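Local coordinates for protein L-amino acid deaminase (PDB 5HXW) that probably catalyses the oxidative deamination of L-amino acids as a membrane-bound flavoprotein that binds FAD, at residues M247-V252 / S341-L346; P297-A302 / P325-L330. All blocks are in the same frame, centred on the assembly; numbering follows the deposited sequence.

Interaction 1: M247-V252 / S341-L346; sequences MQNLNV and STHWNL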
ATOM      1  N   MET A 247     -15.032   8.714   6.957  1.00 68.52           N
ATOM      2  CA  MET A 247     -14.999  10.160   7.209  1.00 70.42           C
ATOM      3  C   MET A 247     -16.204  10.902   6.611  1.00 72.12           C
ATOM      4  O   MET A 247     -16.514  12.027   7.030  1.00 73.45           O
ATOM      5  CB  MET A 247     -13.680  10.772   6.723  1.00 70.17           C
ATOM      6  CG  MET A 247     -12.416  10.207   7.370  1.00 69.64           C
ATOM      7  SD  MET A 247     -12.357  10.281   9.173  1.00 71.13           S
ATOM      8  CE  MET A 247     -12.218  12.047   9.466  1.00 73.11           C
ATOM      9  N   GLN A 248     -16.865  10.273   5.636  1.00 71.47           N
ATOM     10  CA  GLN A 248     -18.127  10.771   5.077  1.00 72.82           C
ATOM     11  C   GLN A 248     -19.233  10.864   6.121  1.00 73.63           C
ATOM     12  O   GLN A 248     -19.926  11.880   6.199  1.00 75.31           O
ATOM     13  CB  GLN A 248     -18.598   9.889   3.925  1.00 72.49           C
ATOM     14  CG  GLN A 248     -18.502  10.543   2.562  1.00 72.93           C
ATOM     15  CD  GLN A 248     -19.467   9.932   1.569  1.00 73.44           C
ATOM     16  OE1 GLN A 248     -19.489   8.714   1.364  1.00 72.78           O
ATOM     17  NE2 GLN A 248     -20.271  10.778   0.938  1.00 74.36           N
ATOM     18  N   ASN A 249     -19.380   9.801   6.915  1.00 72.79           N
ATOM     19  CA  ASN A 249     -20.349   9.740   8.015  1.00 73.74           C
ATOM     20  C   ASN A 249     -20.078  10.767   9.119  1.00 74.97           C
ATOM     21  O   ASN A 249     -20.988  11.124   9.874  1.00 76.33           O
ATOM     22  CB  ASN A 249     -20.394   8.328   8.606  1.00 72.36           C
ATOM     23  CG  ASN A 249     -21.666   8.053   9.395  1.00 73.15           C
ATOM     24  OD1 ASN A 249     -22.736   8.578   9.085  1.00 74.83           O
ATOM     25  ND2 ASN A 249     -21.553   7.214  10.419  1.00 72.33           N
ATOM     26  N   LEU A 250     -18.826  11.222   9.203  1.00 74.19           N
ATOM     27  CA  LEU A 250     -18.415  12.282  10.128  1.00 75.74           C
ATOM     28  C   LEU A 250     -18.347  13.652   9.438  1.00 77.11           C
ATOM     29  O   LEU A 250     -17.842  14.624  10.017  1.00 78.82           O
ATOM     30  CB  LEU A 250     -17.074  11.934  10.800  1.00 74.56           C
ATOM     31  CG  LEU A 250     -16.861  10.597  11.528  1.00 73.43           C
ATOM     32  CD1 LEU A 250     -15.415  10.501  11.982  1.00 72.88           C
ATOM     33  CD2 LEU A 250     -17.807  10.385  12.706  1.00 74.94           C
ATOM     34  N   ASN A 251     -18.872  13.713   8.209  1.00 76.76           N
ATOM     35  CA  ASN A 251     -18.941  14.934   7.382  1.00 77.53           C
ATOM     36  C   ASN A 251     -17.595  15.613   7.080  1.00 77.56           C
ATOM     37  O   ASN A 251     -17.487  16.846   7.085  1.00 79.18           O
ATOM     38  CB  ASN A 251     -19.976  15.924   7.944  1.00 79.81           C
ATOM     39  CG  ASN A 251     -21.402  15.454   7.737  1.00 80.18           C
ATOM     40  OD1 ASN A 251     -21.915  15.447   6.613  1.00 79.35           O
ATOM     41  ND2 ASN A 251     -22.059  15.066   8.826  1.00 80.73           N
ATOM     42  N   VAL A 252     -16.579  14.786   6.822  1.00 75.78           N
ATOM     43  CA  VAL A 252     -15.253  15.245   6.401  1.00 75.71           C
ATOM     44  C   VAL A 252     -14.931  14.611   5.045  1.00 74.44           C
ATOM     45  O   VAL A 252     -14.902  13.382   4.910  1.00 72.93           O
ATOM     46  CB  VAL A 252     -14.154  14.921   7.454  1.00 75.33           C
ATOM     47  CG1 VAL A 252     -12.757  15.245   6.928  1.00 74.06           C
ATOM     48  CG2 VAL A 252     -14.407  15.672   8.756  1.00 76.48           C
ATOM     49  N   SER A 341     -24.732   4.059   1.531  1.00 78.95           N
ATOM     50  CA  SER A 341     -25.189   5.267   2.219  1.00 79.27           C
ATOM     51  C   SER A 341     -24.035   6.224   2.496  1.00 77.69           C
ATOM     52  O   SER A 341     -22.891   5.796   2.688  1.00 75.58           O
ATOM     53  CB  SER A 341     -25.914   4.917   3.520  1.00 80.97           C
ATOM     54  OG  SER A 341     -27.261   4.564   3.262  1.00 83.37           O
ATOM     55  N   THR A 342     -24.349   7.517   2.484  1.00 78.20           N
ATOM     56  CA  THR A 342     -23.395   8.566   2.845  1.00 77.75           C
ATOM     57  C   THR A 342     -23.458   8.827   4.350  1.00 78.14           C
ATOM     58  O   THR A 342     -22.502   9.341   4.936  1.00 77.65           O
ATOM     59  CB  THR A 342     -23.645   9.876   2.063  1.00 78.83           C
ATOM     60  OG1 THR A 342     -24.966  10.360   2.332  1.00 81.70           O
ATOM     61  CG2 THR A 342     -23.485   9.659   0.557  1.00 78.17           C
ATOM     62  N   HIS A 343     -24.591   8.465   4.956  1.00 79.54           N
ATOM     63  CA  HIS A 343     -24.823   8.620   6.393  1.00 81.09           C
ATOM     64  C   HIS A 343     -25.599   7.457   6.996  1.00 81.08           C
ATOM     65  O   HIS A 343     -26.515   6.915   6.373  1.00 81.78           O
ATOM     66  CB  HIS A 343     -25.524   9.944   6.696  1.00 83.74           C
ATOM     67  CG  HIS A 343     -24.603  11.120   6.669  1.00 85.54           C
ATOM     68  ND1 HIS A 343     -24.287  11.791   5.506  1.00 86.05           N
ATOM     69  CD2 HIS A 343     -23.902  11.727   7.655  1.00 86.67           C
ATOM     70  CE1 HIS A 343     -23.442  12.767   5.779  1.00 86.71           C
ATOM     71  NE2 HIS A 343     -23.193  12.752   7.076  1.00 87.36           N
ATOM     72  N   TRP A 344     -25.202   7.079   8.209  1.00 80.45           N
ATOM     73  CA  TRP A 344     -25.843   6.008   8.966  1.00 80.69           C
ATOM     74  C   TRP A 344     -25.711   6.240  10.467  1.00 82.54           C
ATOM     75  O   TRP A 344     -24.721   6.813  10.937  1.00 81.73           O
ATOM     76  CB  TRP A 344     -25.269   4.638   8.584  1.00 78.36           C
ATOM     77  CG  TRP A 344     -23.779   4.524   8.772  1.00 76.71           C
ATOM     78  CD1 TRP A 344     -23.124   4.064   9.881  1.00 76.07           C
ATOM     79  CD2 TRP A 344     -22.762   4.882   7.825  1.00 74.60           C
ATOM     80  NE1 TRP A 344     -21.767   4.111   9.684  1.00 74.06           N
ATOM     81  CE2 TRP A 344     -21.513   4.606   8.432  1.00 73.29           C
ATOM     82  CE3 TRP A 344     -22.783   5.407   6.521  1.00 74.03           C
ATOM     83  CZ2 TRP A 344     -20.291   4.838   7.781  1.00 71.70           C
ATOM     84  CZ3 TRP A 344     -21.565   5.639   5.871  1.00 72.65           C
ATOM     85  CH2 TRP A 344     -20.337   5.350   6.505  1.00 71.57           C
ATOM     86  N   ASN A 345     -26.728   5.798  11.204  1.00 84.76           N
ATOM     87  CA  ASN A 345     -26.722   5.829  12.661  1.00 86.13           C
ATOM     88  C   ASN A 345     -25.795   4.754  13.213  1.00 85.07           C
ATOM     89  O   ASN A 345     -25.663   3.675  12.626  1.00 84.05           O
ATOM     90  CB  ASN A 345     -28.139   5.649  13.197  1.00 88.73           C
ATOM     91  CG  ASN A 345     -29.066   6.777  12.784  1.00 90.77           C
ATOM     92  OD1 ASN A 345     -28.922   7.915  13.236  1.00 92.19           O
ATOM     93  ND2 ASN A 345     -30.029   6.464  11.921  1.00 90.88           N
ATOM     94  N   LEU A 346     -25.157   5.054  14.342  1.00 85.25           N
ATOM     95  CA  LEU A 346     -24.138   4.170  14.917  1.00 83.98           C
ATOM     96  C   LEU A 346     -24.715   2.924  15.607  1.00 85.18           C
ATOM     97  O   LEU A 346     -23.971   2.013  15.978  1.00 83.99           O
ATOM     98  CB  LEU A 346     -23.193   4.954  15.847  1.00 83.66           C
ATOM     99  CG  LEU A 346     -22.488   6.215  15.313  1.00 83.01           C
ATOM    100  CD1 LEU A 346     -21.618   6.847  16.390  1.00 83.69           C
ATOM    101  CD2 LEU A 346     -21.662   5.953  14.061  1.00 80.30           C
TER
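Asn249 OD1 accepts the backbone N-H of Trp344 at 3.0 Å in a nearly straight bond (169° at the hydrogen), although the donor sits above the carbonyl plane. The same amide answers through its ND2, which donates to Trp344 O at 3.2 Å with that oxygen close to the amide plane; one side chain thus pairs with both backbone polar groups of one residue. CG of Asn249 is anti to its backbone N (chi1 -160°), which sets CG over the indole of Trp344; the amide it bears is stacked on the ring, the planes 19° apart. ND2 lies over the five-membered ring toward its rim, while CB makes a CH-pi contact 3.7 Å from the centroid of the six-membered ring. Indole NE1 is turned instead to Arg211 O. At the surface the His343 ring meets the Asn251 amide at its edge, where NE2 gives OD1 a weak, bent hydrogen bond of 3.0 Å. Gln248 NE2 touches Thr342 CG2 at 3.4 Å. Asn251, with positive phi, is the C-prime residue of the Schellman motif that ends helix 243-248: Val252 N reaches Met247 O and Asn251 N reaches Gln248 O. Asn249 therefore acts as a backbone mimic, binding an irregular loop to the helix end through a pair of side-chain hydrogen bonds, which together with the stacked indole probably hold the amide's rotation.

Interaction 2: P297-A302 / P325-L330; sequences PRVIVA and PVHISL. With 16A (cetyl-trimethyl-ammonium), chain J.
Strands 300-302 and 326-329 run parallel, their axes 4.6 Å apart at closest approach and inclined by 33°, with Ile300, Val301 and Ala302 in register with Val326, His327 and Ile328. The ladder begins with Ile300 N to Pro325 O, a bent bond whose donor stands above the carbonyl plane. Straighter ones follow: His327 N to Ile300 O at 2.9 Å, Ala302 N to His327 O at 2.8 Å, and Ser329 N to Ala302 O. Val326 CA adds a CA-H...O contact to Ile300 O. Ile300, Ala302, Val326 and Ile328 present an apolar face to the cetyl-trimethyl-ammonium. Val326 has CG1 anti to its backbone N (chi1 168°), against Ala302 CB at 3.9 Å, while CG2 meets both Ile300 CB and C11 of the detergent. Ala302 CB touches C6 of the tail, Ile328 CD1 reaches C3 near its far end, and Ile300 CD1 approaches C15 at 3.9 Å and the headgroup methyl C19. Val301 and His327 point to the other face; there CG1 of Val299, just before the strand, lies 3.4 Å from His327 ND1, and Val301 CG1 touches Ser329 CB. CB and CG of Pro325 lie against Arg298 O. The pairing closes a beta-alpha-beta unit with helix 308-311, and strand 257-266 continues the sheet beyond Val301. Chemically, the four backbone bonds pair polar groups between the strands, while the aliphatic branches give the alkyl chain an apolar surface, consistent with van der Waals packing.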
ATOM      1  N   PRO A 297       0.414  -7.171 -15.078  1.00 71.60           N
ATOM      2  CA  PRO A 297       0.364  -6.156 -16.142  1.00 72.29           C
ATOM      3  C   PRO A 297       0.539  -4.747 -15.574  1.00 72.05           C
ATOM      4  O   PRO A 297       0.390  -4.546 -14.363  1.00 70.51           O
ATOM      5  CB  PRO A 297      -1.049  -6.311 -16.720  1.00 72.26           C
ATOM      6  CG  PRO A 297      -1.556  -7.620 -16.216  1.00 72.07           C
ATOM      7  CD  PRO A 297      -0.908  -7.797 -14.881  1.00 71.15           C
ATOM      8  N   ARG A 298       0.854  -3.787 -16.442  1.00 74.06           N
ATOM      9  CA  ARG A 298       0.981  -2.385 -16.030  1.00 75.50           C
ATOM     10  C   ARG A 298      -0.379  -1.708 -15.811  1.00 73.83           C
ATOM     11  O   ARG A 298      -0.468  -0.734 -15.061  1.00 73.82           O
ATOM     12  CB  ARG A 298       1.848  -1.582 -17.021  1.00 78.82           C
ATOM     13  CG  ARG A 298       1.163  -1.162 -18.313  1.00 81.86           C
ATOM     14  CD  ARG A 298       2.076  -0.332 -19.202  1.00 84.53           C
ATOM     15  NE  ARG A 298       2.734  -1.143 -20.230  1.00 87.24           N
ATOM     16  CZ  ARG A 298       2.186  -1.498 -21.395  1.00 88.97           C
ATOM     17  NH1 ARG A 298       2.882  -2.233 -22.255  1.00 90.20           N
ATOM     18  NH2 ARG A 298       0.947  -1.129 -21.710  1.00 89.04           N
ATOM     19  N   VAL A 299      -1.418  -2.258 -16.448  1.00 72.62           N
ATOM     20  CA  VAL A 299      -2.747  -1.637 -16.561  1.00 71.15           C
ATOM     21  C   VAL A 299      -3.487  -1.508 -15.221  1.00 68.85           C
ATOM     22  O   VAL A 299      -3.757  -2.506 -14.544  1.00 68.49           O
ATOM     23  CB  VAL A 299      -3.616  -2.370 -17.621  1.00 72.51           C
ATOM     24  CG1 VAL A 299      -5.026  -1.798 -17.685  1.00 72.08           C
ATOM     25  CG2 VAL A 299      -2.963  -2.294 -18.997  1.00 74.74           C
ATOM     26  N   ILE A 300      -3.791  -0.261 -14.859  1.00 66.92           N
ATOM     27  CA  ILE A 300      -4.634   0.075 -13.705  1.00 64.76           C
ATOM     28  C   ILE A 300      -6.053   0.378 -14.202  1.00 64.11           C
ATOM     29  O   ILE A 300      -6.243   1.201 -15.102  1.00 63.71           O
ATOM     30  CB  ILE A 300      -4.075   1.289 -12.904  1.00 64.48           C
ATOM     31  CG1 ILE A 300      -2.586   1.108 -12.532  1.00 64.65           C
ATOM     32  CG2 ILE A 300      -4.938   1.605 -11.682  1.00 63.39           C
ATOM     33  CD1 ILE A 300      -2.267   0.038 -11.501  1.00 64.15           C
ATOM     34  N   VAL A 301      -7.038  -0.300 -13.615  1.00 62.50           N
ATOM     35  CA  VAL A 301      -8.444  -0.120 -13.974  1.00 62.46           C
ATOM     36  C   VAL A 301      -9.125   0.775 -12.937  1.00 61.07           C
ATOM     37  O   VAL A 301      -9.187   0.427 -11.758  1.00 60.56           O
ATOM     38  CB  VAL A 301      -9.173  -1.486 -14.128  1.00 62.52           C
ATOM     39  CG1 VAL A 301     -10.683  -1.314 -14.196  1.00 62.97           C
ATOM     40  CG2 VAL A 301      -8.687  -2.218 -15.370  1.00 63.15           C
ATOM     41  N   ALA A 302      -9.615   1.933 -13.381  1.00 60.69           N
ATOM     42  CA  ALA A 302     -10.410   2.817 -12.527  1.00 60.01           C
ATOM     43  C   ALA A 302     -11.907   2.671 -12.834  1.00 59.61           C
ATOM     44  O   ALA A 302     -12.370   3.126 -13.891  1.00 60.02           O
ATOM     45  CB  ALA A 302      -9.955   4.268 -12.660  1.00 60.60           C
ATOM     46  N   PRO A 325      -1.239   4.005 -17.548  1.00105.03           N
ATOM     47  CA  PRO A 325      -1.988   2.812 -17.908  1.00102.34           C
ATOM     48  C   PRO A 325      -3.426   2.728 -17.362  1.00 98.35           C
ATOM     49  O   PRO A 325      -3.962   1.621 -17.229  1.00 97.81           O
ATOM     50  CB  PRO A 325      -1.124   1.702 -17.299  1.00102.87           C
ATOM     51  CG  PRO A 325      -0.438   2.348 -16.121  1.00101.96           C
ATOM     52  CD  PRO A 325      -0.614   3.839 -16.223  1.00103.22           C
ATOM     53  N   VAL A 326      -4.042   3.874 -17.067  1.00 94.50           N
ATOM     54  CA  VAL A 326      -5.388   3.883 -16.476  1.00 90.27           C
ATOM     55  C   VAL A 326      -6.493   3.753 -17.528  1.00 88.78           C
ATOM     56  O   VAL A 326      -6.600   4.578 -18.438  1.00 89.26           O
ATOM     57  CB  VAL A 326      -5.615   5.071 -15.501  1.00 89.71           C
ATOM     58  CG1 VAL A 326      -7.085   5.221 -15.127  1.00 88.93           C
ATOM     59  CG2 VAL A 326      -4.805   4.861 -14.234  1.00 88.95           C
ATOM     60  N   HIS A 327      -7.285   2.687 -17.392  1.00 86.61           N
ATOM     61  CA  HIS A 327      -8.511   2.492 -18.165  1.00 85.49           C
ATOM     62  C   HIS A 327      -9.741   2.811 -17.323  1.00 82.54           C
ATOM     63  O   HIS A 327      -9.872   2.336 -16.188  1.00 80.72           O
ATOM     64  CB  HIS A 327      -8.616   1.061 -18.707  1.00 86.93           C
ATOM     65  CG  HIS A 327      -7.779   0.805 -19.922  1.00 90.29           C
ATOM     66  ND1 HIS A 327      -6.956  -0.293 -20.037  1.00 91.45           N
ATOM     67  CD2 HIS A 327      -7.639   1.502 -21.076  1.00 92.31           C
ATOM     68  CE1 HIS A 327      -6.342  -0.262 -21.206  1.00 92.56           C
ATOM     69  NE2 HIS A 327      -6.738   0.818 -21.856  1.00 93.59           N
ATOM     70  N   ILE A 328     -10.623   3.631 -17.891  1.00 80.64           N
ATOM     71  CA  ILE A 328     -11.933   3.919 -17.311  1.00 78.59           C
ATOM     72  C   ILE A 328     -12.832   2.721 -17.618  1.00 77.28           C
ATOM     73  O   ILE A 328     -12.921   2.277 -18.769  1.00 78.34           O
ATOM     74  CB  ILE A 328     -12.538   5.242 -17.870  1.00 79.57           C
ATOM     75  CG1 ILE A 328     -11.612   6.455 -17.613  1.00 79.87           C
ATOM     76  CG2 ILE A 328     -13.960   5.485 -17.362  1.00 79.27           C
ATOM     77  CD1 ILE A 328     -11.254   6.748 -16.164  1.00 79.09           C
ATOM     78  N   SER A 329     -13.478   2.200 -16.579  1.00 74.68           N
ATOM     79  CA  SER A 329     -14.307   1.006 -16.700  1.00 73.32           C
ATOM     80  C   SER A 329     -15.675   1.191 -16.060  1.00 72.96           C
ATOM     81  O   SER A 329     -15.797   1.781 -14.985  1.00 71.76           O
ATOM     82  CB  SER A 329     -13.589  -0.189 -16.077  1.00 72.19           C
ATOM     83  OG  SER A 329     -14.366  -1.366 -16.162  1.00 73.42           O
ATOM     84  N   LEU A 330     -16.700   0.684 -16.740  1.00 73.62           N
ATOM     85  CA  LEU A 330     -18.049   0.653 -16.193  1.00 74.10           C
ATOM     86  C   LEU A 330     -18.410  -0.768 -15.786  1.00 74.37           C
ATOM     87  O   LEU A 330     -18.441  -1.675 -16.621  1.00 75.87           O
ATOM     88  CB  LEU A 330     -19.074   1.215 -17.189  1.00 74.19           C
ATOM     89  CG  LEU A 330     -20.528   1.310 -16.698  1.00 74.39           C
ATOM     90  CD1 LEU A 330     -20.734   2.503 -15.777  1.00 73.77           C
ATOM     91  CD2 LEU A 330     -21.491   1.377 -17.871  1.00 75.45           C
TER
HETATM   92  C1  16A J 504     -12.729  11.159 -15.499  1.00 71.89           C
HETATM   93  C2  16A J 504     -12.562  10.240 -14.309  1.00 71.35           C
HETATM   94  C3  16A J 504     -11.087  10.010 -14.003  1.00 71.04           C
HETATM   95  C4  16A J 504     -10.917   8.944 -12.927  1.00 71.12           C
HETATM   96  C5  16A J 504      -9.534   8.311 -12.994  1.00 70.98           C
HETATM   97  C6  16A J 504      -9.067   7.898 -11.605  1.00 72.03           C
HETATM   98  C7  16A J 504      -7.600   7.485 -11.618  1.00 72.72           C
HETATM   99  C8  16A J 504      -7.332   6.419 -10.565  1.00 73.26           C
HETATM  100  C9  16A J 504      -5.935   6.583  -9.981  1.00 77.17           C
HETATM  101  C10 16A J 504      -5.044   5.399 -10.343  1.00 79.77           C
HETATM  102  C11 16A J 504      -3.618   5.845 -10.638  1.00 81.98           C
HETATM  103  C12 16A J 504      -2.687   5.500  -9.479  1.00 85.58           C
HETATM  104  C13 16A J 504      -1.577   4.552  -9.915  1.00 87.78           C
HETATM  105  C14 16A J 504      -0.880   3.945  -8.702  1.00 89.21           C
HETATM  106  C15 16A J 504      -0.589   2.462  -8.917  1.00 89.62           C
HETATM  107  C16 16A J 504       0.704   2.052  -8.196  1.00 89.70           C
HETATM  108  N1  16A J 504       0.794   0.652  -7.709  1.00 89.70           N
HETATM  109  C17 16A J 504       2.147   0.453  -7.177  1.00 90.38           C
HETATM  110  C18 16A J 504      -0.138   0.374  -6.609  1.00 89.57           C
HETATM  111  C19 16A J 504       0.600  -0.339  -8.782  1.00 88.61           C

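In the fold
Both contacts lie at the surface, yet they differ in kind. Interaction 1 joins the end of helix 243-248 to the loop between helices 332-339 and 351-354 and relies on a side-chain amide bonded to loop backbone and stacked on an indole, with a weaker imidazole contact. Interaction 2 joins neighbouring strands of the large mixed sheet, where main-chain bonds set the register and aliphatic groups do the rest. No element is shared and the nearest atoms are about 17 Å apart, but residues 297-302 and 325-330 both fall in the chain between 252 and 341. Each lies near FAD: Trp344 about 7 Å and Ile300 about 6 Å from it, side chain to cofactor.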